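Local atomic coordinates of capsid protein (PDB entry 2QUD), a protein that self-assembles as dimers into the T=3 icosahedral capsid of a Pseudomonas RNA phage, binds packaging signals in the genome and represses translation of the viral replicase. Residues 30-35 / 39-44; 65-70 / 75-80. All coordinates share one frame; numbering follows the deposited sequence. Where two conformers were deposited one is given.

Contact 1: residues 30-35 / 39-44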
ATOM      1  N   ILE A  30      13.833  -9.126   2.255  1.00 18.05           N
ATOM      2  CA  ILE A  30      13.035  -9.252   3.473  1.00 15.57           C
ATOM      3  C   ILE A  30      13.688  -8.376   4.518  1.00 16.38           C
ATOM      4  O   ILE A  30      14.929  -8.448   4.703  1.00 16.17           O
ATOM      5  CB  ILE A  30      12.909 -10.711   3.985  1.00 16.46           C
ATOM      6  CG1 ILE A  30      12.354 -11.619   2.887  1.00 20.66           C
ATOM      7  CG2 ILE A  30      11.992 -10.755   5.198  1.00 20.99           C
ATOM      8  CD1 ILE A  30      12.172 -13.023   3.360  1.00 22.42           C
ATOM      9  N   PHE A  31      12.878  -7.560   5.161  1.00 16.24           N
ATOM     10  CA  PHE A  31      13.296  -6.689   6.246  1.00 14.86           C
ATOM     11  C   PHE A  31      12.519  -7.131   7.491  1.00 16.30           C
ATOM     12  O   PHE A  31      11.328  -7.497   7.385  1.00 17.71           O
ATOM     13  CB  PHE A  31      12.980  -5.206   6.005  1.00 17.03           C
ATOM     14  CG  PHE A  31      13.747  -4.566   4.847  1.00 13.03           C
ATOM     15  CD1 PHE A  31      13.383  -4.880   3.518  1.00 16.68           C
ATOM     16  CD2 PHE A  31      14.800  -3.692   5.064  1.00 15.14           C
ATOM     17  CE1 PHE A  31      14.077  -4.308   2.462  1.00 16.95           C
ATOM     18  CE2 PHE A  31      15.489  -3.134   4.013  1.00 17.65           C
ATOM     19  CZ  PHE A  31      15.117  -3.412   2.732  1.00 16.32           C
ATOM     20  N   GLU A  32      13.151  -7.101   8.663  1.00 15.67           N
ATOM     21  CA  GLU A  32      12.466  -7.449   9.892  1.00 16.63           C
ATOM     22  C   GLU A  32      12.793  -6.430  10.982  1.00 14.61           C
ATOM     23  O   GLU A  32      13.916  -5.924  11.023  1.00 15.41           O
ATOM     24  CB  GLU A  32      12.900  -8.860  10.302  1.00 25.16           C
ATOM     25  CG  GLU A  32      12.736  -9.242  11.710  1.00 31.52           C
ATOM     26  CD  GLU A  32      13.295 -10.611  11.948  1.00 33.42           C
ATOM     27  OE1 GLU A  32      14.409 -10.723  12.549  1.00 26.12           O
ATOM     28  OE2 GLU A  32      12.595 -11.537  11.508  1.00 24.14           O
ATOM     29  N   GLU A  33      11.805  -6.157  11.843  1.00 14.76           N
ATOM     30  CA  GLU A  33      12.051  -5.333  12.986  1.00 16.28           C
ATOM     31  C   GLU A  33      12.730  -6.177  14.075  1.00 17.49           C
ATOM     32  O   GLU A  33      12.099  -7.041  14.665  1.00 17.27           O
ATOM     33  CB  GLU A  33      10.779  -4.713  13.535  1.00 19.61           C
ATOM     34  CG  GLU A  33      11.078  -3.745  14.633  1.00 18.98           C
ATOM     35  CD  GLU A  33       9.869  -3.186  15.295  1.00 23.30           C
ATOM     36  OE1 GLU A  33       8.808  -3.845  15.285  1.00 23.08           O
ATOM     37  OE2 GLU A  33       9.992  -2.088  15.859  1.00 22.10           O
ATOM     38  N   LYS A  34      14.010  -5.921  14.314  1.00 16.42           N
ATOM     39  CA  LYS A  34      14.809  -6.737  15.242  1.00 16.48           C
ATOM     40  C   LYS A  34      14.632  -6.295  16.678  1.00 18.55           C
ATOM     41  O   LYS A  34      15.562  -5.771  17.303  1.00 21.14           O
ATOM     42  CB  LYS A  34      16.274  -6.745  14.831  1.00 18.22           C
ATOM     43  CG  LYS A  34      16.480  -7.389  13.504  1.00 17.64           C
ATOM     44  CD  LYS A  34      17.979  -7.522  13.250  1.00 22.51           C
ATOM     45  CE  LYS A  34      18.282  -8.333  12.021  1.00 27.16           C
ATOM     46  NZ  LYS A  34      19.772  -8.557  11.986  1.00 33.36           N
ATOM     47  N   VAL A  35      13.414  -6.513  17.180  1.00 16.27           N
ATOM     48  CA  VAL A  35      13.007  -6.178  18.545  0.50 18.81           C
ATOM     49  C   VAL A  35      12.189  -7.380  19.042  1.00 20.99           C
ATOM     50  O   VAL A  35      11.417  -7.964  18.264  1.00 20.27           O
ATOM     51  CB  VAL A  35      12.129  -4.892  18.553  0.50 19.22           C
ATOM     52  CG1 VAL A  35      11.660  -4.528  19.970  0.50 18.04           C
ATOM     53  CG2 VAL A  35      12.893  -3.730  17.916  0.50 24.71           C
ATOM     54  N   VAL A  39       9.856 -14.868  16.786  1.00 23.38           N
ATOM     55  CA  VAL A  39       8.508 -15.179  16.365  1.00 27.78           C
ATOM     56  C   VAL A  39       7.673 -13.919  16.562  1.00 30.42           C
ATOM     57  O   VAL A  39       7.620 -13.349  17.657  1.00 34.92           O
ATOM     58  CB  VAL A  39       7.897 -16.356  17.168  1.00 30.64           C
ATOM     59  CG1 VAL A  39       6.409 -16.463  16.948  1.00 32.14           C
ATOM     60  CG2 VAL A  39       8.595 -17.664  16.796  1.00 33.57           C
ATOM     61  N   GLY A  40       7.028 -13.517  15.482  1.00 28.33           N
ATOM     62  CA  GLY A  40       6.109 -12.405  15.503  1.00 33.79           C
ATOM     63  C   GLY A  40       6.697 -11.058  15.151  1.00 27.93           C
ATOM     64  O   GLY A  40       5.979 -10.065  15.206  1.00 25.99           O
ATOM     65  N   ARG A  41       7.989 -11.003  14.809  1.00 23.84           N
ATOM     66  CA  ARG A  41       8.602  -9.731  14.406  1.00 17.97           C
ATOM     67  C   ARG A  41       7.920  -9.237  13.131  1.00 17.16           C
ATOM     68  O   ARG A  41       7.660 -10.018  12.205  1.00 19.38           O
ATOM     69  CB  ARG A  41      10.105  -9.805  14.160  1.00 18.77           C
ATOM     70  CG  ARG A  41      10.895 -10.007  15.429  1.00 17.84           C
ATOM     71  CD  ARG A  41      12.354 -10.216  15.182  1.00 17.99           C
ATOM     72  NE  ARG A  41      13.099 -10.153  16.436  1.00 16.60           N
ATOM     73  CZ  ARG A  41      14.422 -10.155  16.553  1.00 18.35           C
ATOM     74  NH1 ARG A  41      15.197 -10.241  15.489  1.00 19.32           N
ATOM     75  NH2 ARG A  41      14.984 -10.024  17.758  1.00 18.09           N
ATOM     76  N   LEU A  42       7.689  -7.930  13.122  1.00 18.24           N
ATOM     77  CA  LEU A  42       7.183  -7.215  11.932  1.00 17.50           C
ATOM     78  C   LEU A  42       8.122  -7.478  10.773  1.00 16.25           C
ATOM     79  O   LEU A  42       9.338  -7.389  10.941  1.00 17.23           O
ATOM     80  CB  LEU A  42       7.123  -5.726  12.211  1.00 20.19           C
ATOM     81  CG  LEU A  42       6.533  -4.836  11.112  1.00 19.91           C
ATOM     82  CD1 LEU A  42       5.033  -5.169  10.887  1.00 21.20           C
ATOM     83  CD2 LEU A  42       6.727  -3.386  11.521  1.00 20.33           C
ATOM     84  N   ARG A  43       7.530  -7.818   9.613  1.00 19.49           N
ATOM     85  CA  ARG A  43       8.224  -8.204   8.394  0.50 19.16           C
ATOM     86  C   ARG A  43       7.757  -7.364   7.199  1.00 17.18           C
ATOM     87  O   ARG A  43       6.561  -7.157   7.054  1.00 18.33           O
ATOM     88  CB  ARG A  43       7.895  -9.662   8.059  0.50 22.51           C
ATOM     89  CG  ARG A  43       8.961 -10.394   7.247  0.50 24.73           C
ATOM     90  CD  ARG A  43       9.867 -11.225   8.163  0.50 56.13           C
ATOM     91  NE  ARG A  43      10.287 -12.486   7.551  0.50 47.31           N
ATOM     92  CZ  ARG A  43      10.874 -13.497   8.196  0.50 46.76           C
ATOM     93  NH1 ARG A  43      11.205 -14.593   7.521  0.50 69.45           N
ATOM     94  NH2 ARG A  43      11.147 -13.436   9.500  0.50 60.25           N
ATOM     95  N   LEU A  44       8.699  -6.967   6.349  1.00 18.69           N
ATOM     96  CA  LEU A  44       8.403  -6.320   5.071  1.00 17.30           C
ATOM     97  C   LEU A  44       9.160  -7.073   4.000  1.00 16.74           C
ATOM     98  O   LEU A  44      10.377  -7.187   4.059  1.00 16.52           O
ATOM     99  CB  LEU A  44       8.862  -4.857   5.070  1.00 15.58           C
ATOM    100  CG  LEU A  44       8.672  -4.083   3.736  1.00 16.64           C
ATOM    101  CD1 LEU A  44       7.172  -4.021   3.315  1.00 19.32           C
ATOM    102  CD2 LEU A  44       9.280  -2.686   3.818  1.00 21.05           C
TER
HETATM  103  O   HOH W   1       7.978  -6.350  15.524  1.00 20.59           O
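The Arg41 guanidinium lies flat against the backbone of the other segment, with Lys34 CA and Val35 N over one face. At its edge, in the guanidinium plane, sits Glu32 OE1. The bond from Arg41 NH1 to Glu32 OE1 is 3.1 Å long and straight, 165° at the hydrogen. The donor approaches from above the carboxylate plane, and the two planes stand 83° apart. The extended arginine chain runs past Glu33 O, which lies 3.2 Å from Arg41 CD. Arg41 NE makes a weak hydrogen bond to Val35 O, and Arg41 NH2 bonds to Gly36 O in the turn. The guanidinium is thus held against the 34-36 backbone.

In one of the two conformers of Arg43, its NH2 forms a salt bridge at 3.1 Å with Glu32 OE2, the other oxygen of the carboxylate. The hydrogen bond is weak and bent, and this arm is less certain. With CG anti to the backbone N (chi1 159°), Glu32 reaches between the two arginines, whose positive charges probably favour its ionised form. In the same conformer the bent Arg43 chain crosses Ile30 at an angle, and Ile30 CG2 comes 3.4 Å from Arg43 NE.

At the edge of the Phe31 ring, near its plane, is Leu44 O. This carbonyl also accepts the 2.8 Å bond from Phe31 N, and Leu44 N returns one to Phe31 O. Glu33 N bonds to Leu42 O beyond. A water joins Glu33 OE1 to Leu42 N, while Glu33 OE2 pairs with Arg17. Phe31, Leu42 and Leu44 pack on the second subunit.

Phe31–Leu44 is an antiparallel hydrogen-bonded pair and Glu32–Arg43 a non-hydrogen-bonded one. Together they mark the turn end of a beta hairpin in the coat-protein sheet, with the RNA-binding Arg43 on its Glu32 face.

Contact 2: residues 65-70 / 75-80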
ATOM      1  N   GLN A  65       2.222  -8.284   9.770  1.00 23.02           N
ATOM      2  CA  GLN A  65       2.210  -7.955  11.191  1.00 21.98           C
ATOM      3  C   GLN A  65       1.572  -9.126  11.963  1.00 24.34           C
ATOM      4  O   GLN A  65       0.362  -9.313  11.930  1.00 24.60           O
ATOM      5  CB  GLN A  65       1.477  -6.647  11.447  1.00 22.84           C
ATOM      6  CG  GLN A  65       1.548  -6.187  12.874  1.00 25.30           C
ATOM      7  CD  GLN A  65       0.706  -4.983  13.148  1.00 29.56           C
ATOM      8  OE1 GLN A  65       1.231  -3.891  13.353  1.00 26.78           O
ATOM      9  NE2 GLN A  65      -0.629  -5.164  13.137  1.00 24.92           N
ATOM     10  N   ALA A  66       2.413  -9.933  12.608  1.00 26.80           N
ATOM     11  CA  ALA A  66       1.940 -11.045  13.413  1.00 28.00           C
ATOM     12  C   ALA A  66       1.512 -10.499  14.754  1.00 27.08           C
ATOM     13  O   ALA A  66       2.080  -9.531  15.257  1.00 34.32           O
ATOM     14  CB  ALA A  66       3.039 -12.113  13.593  1.00 27.71           C
ATOM     15  N   ASP A  67       0.521 -11.159  15.355  1.00 32.87           N
ATOM     16  CA  ASP A  67       0.091 -10.843  16.696  1.00 33.69           C
ATOM     17  C   ASP A  67       0.483 -12.003  17.603  1.00 27.56           C
ATOM     18  O   ASP A  67       0.171 -13.149  17.292  1.00 35.60           O
ATOM     19  CB  ASP A  67      -1.414 -10.645  16.738  1.00 37.83           C
ATOM     20  CG  ASP A  67      -1.836  -9.839  17.923  1.00 40.46           C
ATOM     21  OD1 ASP A  67      -1.726  -8.603  17.862  1.00 46.63           O
ATOM     22  OD2 ASP A  67      -2.263 -10.436  18.926  1.00 50.25           O
ATOM     23  N   VAL A  68       1.157 -11.699  18.711  1.00 37.52           N
ATOM     24  CA  VAL A  68       1.725 -12.726  19.570  1.00 40.97           C
ATOM     25  C   VAL A  68       1.008 -12.772  20.905  1.00 48.65           C
ATOM     26  O   VAL A  68       0.764 -11.729  21.508  1.00 58.43           O
ATOM     27  CB  VAL A  68       3.234 -12.503  19.779  1.00 43.95           C
ATOM     28  CG1 VAL A  68       3.788 -13.466  20.816  1.00 47.81           C
ATOM     29  CG2 VAL A  68       3.948 -12.648  18.439  1.00 35.68           C
ATOM     30  N   VAL A  69       0.681 -13.995  21.339  1.00 55.00           N
ATOM     31  CA  VAL A  69       0.044 -14.259  22.624  1.00 64.83           C
ATOM     32  C   VAL A  69       0.903 -13.638  23.741  1.00 68.78           C
ATOM     33  O   VAL A  69       2.123 -13.826  23.756  1.00 49.88           O
ATOM     34  CB  VAL A  69      -0.147 -15.792  22.849  1.00 76.31           C
ATOM     35  CG1 VAL A  69      -0.783 -16.075  24.213  1.00 79.80           C
ATOM     36  CG2 VAL A  69      -0.985 -16.417  21.721  1.00 61.49           C
ATOM     37  N   ASP A  70       0.260 -12.875  24.636  1.00 73.23           N
ATOM     38  CA  ASP A  70       0.950 -12.113  25.700  1.00 82.86           C
ATOM     39  C   ASP A  70       1.854 -12.976  26.586  1.00 83.29           C
ATOM     40  O   ASP A  70       3.032 -12.656  26.792  1.00 84.84           O
ATOM     41  CB  ASP A  70      -0.071 -11.404  26.610  1.00 98.10           C
ATOM     42  CG  ASP A  70      -0.743 -10.210  25.940  1.00117.21           C
ATOM     43  OD1 ASP A  70      -0.776 -10.154  24.692  1.00111.62           O
ATOM     44  OD2 ASP A  70      -1.251  -9.329  26.674  1.00123.09           O
ATOM     45  N   LYS A  75       4.245 -17.261  20.534  1.00 30.87           N
ATOM     46  CA  LYS A  75       3.513 -17.974  19.487  1.00 30.87           C
ATOM     47  C   LYS A  75       2.671 -16.955  18.722  1.00 30.89           C
ATOM     48  O   LYS A  75       2.066 -16.079  19.342  1.00 32.13           O
ATOM     49  CB  LYS A  75       2.580 -19.011  20.103  1.00 32.66           C
ATOM     50  CG  LYS A  75       1.943 -19.954  19.106  1.00 52.49           C
ATOM     51  CD  LYS A  75       1.117 -21.024  19.809  1.00 56.12           C
ATOM     52  CE  LYS A  75       0.407 -21.923  18.809  1.00 67.05           C
ATOM     53  NZ  LYS A  75      -0.182 -23.122  19.477  1.00 86.14           N
ATOM     54  N   VAL A  76       2.617 -17.084  17.395  1.00 33.37           N
ATOM     55  CA  VAL A  76       1.769 -16.215  16.566  1.00 31.42           C
ATOM     56  C   VAL A  76       0.314 -16.681  16.699  1.00 34.26           C
ATOM     57  O   VAL A  76      -0.006 -17.853  16.457  1.00 41.02           O
ATOM     58  CB  VAL A  76       2.186 -16.229  15.072  1.00 33.26           C
ATOM     59  CG1 VAL A  76       1.235 -15.362  14.227  1.00 32.25           C
ATOM     60  CG2 VAL A  76       3.643 -15.777  14.916  1.00 30.41           C
ATOM     61  N   ARG A  77      -0.536 -15.755  17.131  1.00 33.12           N
ATOM     62  CA  ARG A  77      -1.985 -15.935  17.212  1.00 42.61           C
ATOM     63  C   ARG A  77      -2.636 -15.727  15.828  1.00 45.64           C
ATOM     64  O   ARG A  77      -3.438 -16.538  15.362  1.00 41.70           O
ATOM     65  CB  ARG A  77      -2.525 -14.910  18.212  1.00 44.20           C
ATOM     66  CG  ARG A  77      -3.917 -15.167  18.724  1.00 65.74           C
ATOM     67  CD  ARG A  77      -4.497 -13.914  19.358  1.00 74.81           C
ATOM     68  NE  ARG A  77      -3.650 -13.365  20.417  1.00 83.46           N
ATOM     69  CZ  ARG A  77      -3.810 -12.167  20.987  1.00 88.94           C
ATOM     70  NH1 ARG A  77      -4.792 -11.341  20.617  1.00 64.73           N
ATOM     71  NH2 ARG A  77      -2.968 -11.782  21.942  1.00 79.66           N
ATOM     72  N   TYR A  78      -2.297 -14.621  15.180  1.00 32.64           N
ATOM     73  CA  TYR A  78      -2.799 -14.332  13.828  1.00 31.44           C
ATOM     74  C   TYR A  78      -1.836 -13.361  13.182  1.00 29.43           C
ATOM     75  O   TYR A  78      -1.028 -12.723  13.887  1.00 29.12           O
ATOM     76  CB  TYR A  78      -4.240 -13.761  13.815  1.00 33.09           C
ATOM     77  CG  TYR A  78      -4.458 -12.506  14.630  1.00 33.54           C
ATOM     78  CD1 TYR A  78      -4.122 -11.253  14.131  1.00 33.02           C
ATOM     79  CD2 TYR A  78      -5.007 -12.564  15.904  1.00 33.52           C
ATOM     80  CE1 TYR A  78      -4.295 -10.096  14.899  1.00 32.20           C
ATOM     81  CE2 TYR A  78      -5.193 -11.406  16.672  1.00 32.51           C
ATOM     82  CZ  TYR A  78      -4.828 -10.181  16.160  1.00 38.17           C
ATOM     83  OH  TYR A  78      -5.025  -9.045  16.916  1.00 34.84           O
ATOM     84  N   THR A  79      -1.942 -13.260  11.860  1.00 28.73           N
ATOM     85  CA  THR A  79      -1.105 -12.363  11.074  1.00 26.36           C
ATOM     86  C   THR A  79      -2.021 -11.557  10.169  1.00 29.20           C
ATOM     87  O   THR A  79      -2.878 -12.100   9.473  1.00 31.52           O
ATOM     88  CB  THR A  79      -0.050 -13.106  10.239  1.00 32.19           C
ATOM     89  OG1 THR A  79       0.736 -13.941  11.107  1.00 31.75           O
ATOM     90  CG2 THR A  79       0.885 -12.091   9.495  1.00 28.54           C
ATOM     91  N   GLN A  80      -1.819 -10.254  10.192  1.00 24.03           N
ATOM     92  CA  GLN A  80      -2.488  -9.364   9.261  1.00 25.36           C
ATOM     93  C   GLN A  80      -1.485  -8.791   8.277  1.00 23.12           C
ATOM     94  O   GLN A  80      -0.290  -8.678   8.581  1.00 22.12           O
ATOM     95  CB  GLN A  80      -3.188  -8.284  10.039  1.00 23.18           C
ATOM     96  CG  GLN A  80      -4.262  -8.898  10.928  1.00 26.52           C
ATOM     97  CD  GLN A  80      -5.099  -7.861  11.615  1.00 28.58           C
ATOM     98  OE1 GLN A  80      -6.282  -7.788  11.380  1.00 28.03           O
ATOM     99  NE2 GLN A  80      -4.489  -7.069  12.487  1.00 30.16           N
TER
HETATM  100  O   HOH W   2      -1.658  -8.106  13.291  1.00 25.05           O
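Asp67 lies alongside both Arg77 and Tyr78, its side chain pointing the same way as theirs. Its CB sits over a face of the Tyr78 ring, 3.6 Å from the centroid, in a CH-pi contact. CG comes next, 3.4 Å from Tyr78 OH, and the carboxylate stacks almost parallel to the ring, the planes only 3° apart. OD1 continues along the ring toward its hydroxyl end. OD2 turns the other way and stands over the centre of the Arg77 guanidinium, 3.2 Å from Arg77 NH1. No N-H points at this oxygen, so the salt bridge is one of charges alone. Arg77 bends at chi3 (-55°), which brings its guanidinium beside the Asp67 carboxylate. Arg77 NH2 has a second, long salt bridge to Asp70 OD1, but Asp70 is poorly ordered, so this link is uncertain.

The backbone explains why one residue faces two. Arg77 N bonds to Asp67 O at 2.7 Å, and Asp67 N bonds to Tyr78 O at 2.6 Å. This is a classic beta bulge, with the register shifting by one before Val68 pairs with Val76. Val69 N to Lys75 O closes the strand pairing toward the turn. At the other end Gln65 and Gln80 exchange two backbone bonds. On the opposite face Ala66 CB meets Val76 CG1 at 3.8 Å.

Beyond the hairpin, Tyr78 OH bonds to Ser96 and Thr93 of the second subunit. A water held by Gln65 O is shared by the NE2 atoms of Gln65 and Gln80, whose OE1 atoms bond to Ser99 and Val89 of that subunit. The chemistry is therefore divided: charge attraction probably holds Asp67 OD2 on the Arg77 guanidinium face, while hydrogen bonds made by Tyr78, Gln65 and Gln80 tie this face to the second subunit.

Contact 1 and contact 2 are the turn ends of two beta hairpins in one antiparallel sheet, with the 43-50/56-68 hairpin between them. Contact 1 joins strands 29-32 and 43-50 and closes before contact 2 opens between strands 56-68 and 76-89. Strands 43-50 and 56-68 are neighbours in the sheet. The centres are 12 Å apart, and the two hairpins touch: Val39 CG1 packs 3.5 Å from Val76 CG2, and Gly40 CA lies against Ala66 CB and Val68 CG2. The loop of the first hairpin therefore rests on the second. Both contacts also touch the second subunit, through residues such as Leu42 and Gln65, so both take part in the dimer that binds RNA and builds the capsid.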